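Local coordinates for tetracycline repressor protein class G (Acinetobacter baumannii, PDB 6RX9), which represses the tetracycline resistance gene by binding its operator DNA through an N-terminal helix-turn-helix, with reduced affinity once tetracycline is bound, at residues I10-L14 with L51-L55. Residue numbers count along the deposited sequence, not the author numbering.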
ATOM      1  N   ILE A  10      -4.024 -10.988  23.171  1.00 34.83           N
ATOM      2  CA  ILE A  10      -3.421 -10.606  21.857  1.00 34.15           C
ATOM      3  C   ILE A  10      -2.254 -11.545  21.531  1.00 34.65           C
ATOM      4  O   ILE A  10      -2.062 -11.840  20.331  1.00 34.28           O
ATOM      5  CB  ILE A  10      -3.025  -9.118  21.828  1.00 33.85           C
ATOM      6  CG1 ILE A  10      -4.264  -8.221  21.847  1.00 33.86           C
ATOM      7  CG2 ILE A  10      -2.129  -8.810  20.631  1.00 33.27           C
ATOM      8  CD1 ILE A  10      -5.151  -8.357  20.626  1.00 33.63           C
ATOM      9  N   ALA A  11      -1.503 -11.999  22.538  1.00 35.44           N
ATOM     10  CA  ALA A  11      -0.420 -12.997  22.374  1.00 36.44           C
ATOM     11  C   ALA A  11      -0.983 -14.244  21.679  1.00 36.76           C
ATOM     12  O   ALA A  11      -0.348 -14.728  20.722  1.00 36.82           O
ATOM     13  CB  ALA A  11       0.198 -13.331  23.707  1.00 37.70           C
ATOM     14  N   ALA A  12      -2.147 -14.726  22.128  1.00 37.08           N
ATOM     15  CA  ALA A  12      -2.854 -15.901  21.566  1.00 37.44           C
ATOM     16  C   ALA A  12      -3.386 -15.581  20.163  1.00 36.58           C
ATOM     17  O   ALA A  12      -3.314 -16.468  19.287  1.00 37.23           O
ATOM     18  CB  ALA A  12      -3.968 -16.320  22.493  1.00 37.98           C
ATOM     19  N   ALA A  13      -3.916 -14.370  19.963  1.00 35.40           N
ATOM     20  CA  ALA A  13      -4.497 -13.898  18.684  1.00 34.88           C
ATOM     21  C   ALA A  13      -3.409 -13.858  17.603  1.00 34.70           C
ATOM     22  O   ALA A  13      -3.709 -14.204  16.444  1.00 33.67           O
ATOM     23  CB  ALA A  13      -5.146 -12.549  18.870  1.00 34.10           C
ATOM     24  N   LEU A  14      -2.190 -13.454  17.972  1.00 35.15           N
ATOM     25  CA  LEU A  14      -1.032 -13.382  17.039  1.00 35.76           C
ATOM     26  C   LEU A  14      -0.648 -14.793  16.578  1.00 37.55           C
ATOM     27  O   LEU A  14      -0.466 -14.976  15.360  1.00 37.84           O
ATOM     28  CB  LEU A  14       0.136 -12.668  17.726  1.00 35.67           C
ATOM     29  CG  LEU A  14       0.008 -11.147  17.819  1.00 34.80           C
ATOM     30  CD1 LEU A  14       1.056 -10.575  18.760  1.00 35.32           C
ATOM     31  CD2 LEU A  14       0.117 -10.500  16.447  1.00 34.03           C
ATOM     32  N   LEU A  51     -10.603  -6.401  17.443  1.00 32.41           N
ATOM     33  CA  LEU A  51      -9.437  -7.322  17.560  1.00 32.20           C
ATOM     34  C   LEU A  51      -8.367  -6.935  16.527  1.00 31.81           C
ATOM     35  O   LEU A  51      -7.180  -6.835  16.915  1.00 30.89           O
ATOM     36  CB  LEU A  51      -9.903  -8.768  17.358  1.00 32.44           C
ATOM     37  CG  LEU A  51      -8.800  -9.824  17.361  1.00 32.43           C
ATOM     38  CD1 LEU A  51      -8.012  -9.787  18.659  1.00 32.57           C
ATOM     39  CD2 LEU A  51      -9.375 -11.213  17.124  1.00 33.44           C
ATOM     40  N   LEU A  52      -8.764  -6.733  15.266  1.00 31.94           N
ATOM     41  CA  LEU A  52      -7.835  -6.365  14.160  1.00 32.17           C
ATOM     42  C   LEU A  52      -7.135  -5.038  14.493  1.00 32.28           C
ATOM     43  O   LEU A  52      -5.917  -4.947  14.242  1.00 32.32           O
ATOM     44  CB  LEU A  52      -8.599  -6.270  12.834  1.00 32.38           C
ATOM     45  CG  LEU A  52      -9.091  -7.594  12.251  1.00 33.08           C
ATOM     46  CD1 LEU A  52      -9.746  -7.376  10.898  1.00 33.72           C
ATOM     47  CD2 LEU A  52      -7.963  -8.608  12.137  1.00 33.05           C
ATOM     48  N   ASP A  53      -7.869  -4.056  15.027  1.00 33.53           N
ATOM     49  CA  ASP A  53      -7.319  -2.743  15.471  1.00 34.34           C
ATOM     50  C   ASP A  53      -6.182  -2.970  16.476  1.00 33.95           C
ATOM     51  O   ASP A  53      -5.121  -2.322  16.326  1.00 32.93           O
ATOM     52  CB  ASP A  53      -8.397  -1.845  16.086  1.00 36.17           C
ATOM     53  CG  ASP A  53      -9.427  -1.312  15.102  1.00 37.60           C
ATOM     54  OD1 ASP A  53      -9.188  -1.408  13.882  1.00 39.05           O
ATOM     55  OD2 ASP A  53     -10.467  -0.807  15.568  1.00 39.57           O
ATOM     56  N   ALA A  54      -6.390  -3.851  17.460  1.00 33.28           N
ATOM     57  CA  ALA A  54      -5.414  -4.167  18.531  1.00 33.41           C
ATOM     58  C   ALA A  54      -4.203  -4.905  17.946  1.00 32.69           C
ATOM     59  O   ALA A  54      -3.070  -4.609  18.378  1.00 32.79           O
ATOM     60  CB  ALA A  54      -6.074  -4.970  19.624  1.00 33.79           C
ATOM     61  N   LEU A  55      -4.427  -5.826  17.005  1.00 32.15           N
ATOM     62  CA  LEU A  55      -3.347  -6.586  16.317  1.00 32.34           C
ATOM     63  C   LEU A  55      -2.465  -5.609  15.530  1.00 32.23           C
ATOM     64  O   LEU A  55      -1.229  -5.735  15.621  1.00 32.47           O
ATOM     65  CB  LEU A  55      -3.958  -7.647  15.394  1.00 32.28           C
ATOM     66  CG  LEU A  55      -4.572  -8.857  16.098  1.00 32.78           C
ATOM     67  CD1 LEU A  55      -5.352  -9.718  15.115  1.00 33.05           C
ATOM     68  CD2 LEU A  55      -3.506  -9.686  16.799  1.00 33.31           C
TER
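I10 reaches across to helix 48-59 and sets its CD1 against both the methyl of A54 (CD1 to A54 CB, 3.7 Å) and the tip of L51 (CD1 to L51 CD1, 3.8 Å). L55, one turn on from L51, brings its CD2 methyl to three residues of helix 6-20: 3.7 Å from L14 CD2, 3.9 Å from A13 CB and 4.2 Å from I10 CG2. A13 CB also lies 4.0 Å from L51 CD1, so this small residue sits against both leucines. The segment axes cross at -90°, 10.7 Å apart at their closest approach, and side chains bridge the gap. L30 of helix 27-34, within the helix-turn-helix, touches A13 and L51, while F45 packs on I10 and A54. The contact thus joins the first helix of the TetR-family DNA-binding domain to helix 48-59, which leads on toward the ligand-binding domain. With every contact aliphatic and no hydrogen bond or salt bridge between the segments, their direct association rests on apolar side-chain packing, with 235 Å² buried between them.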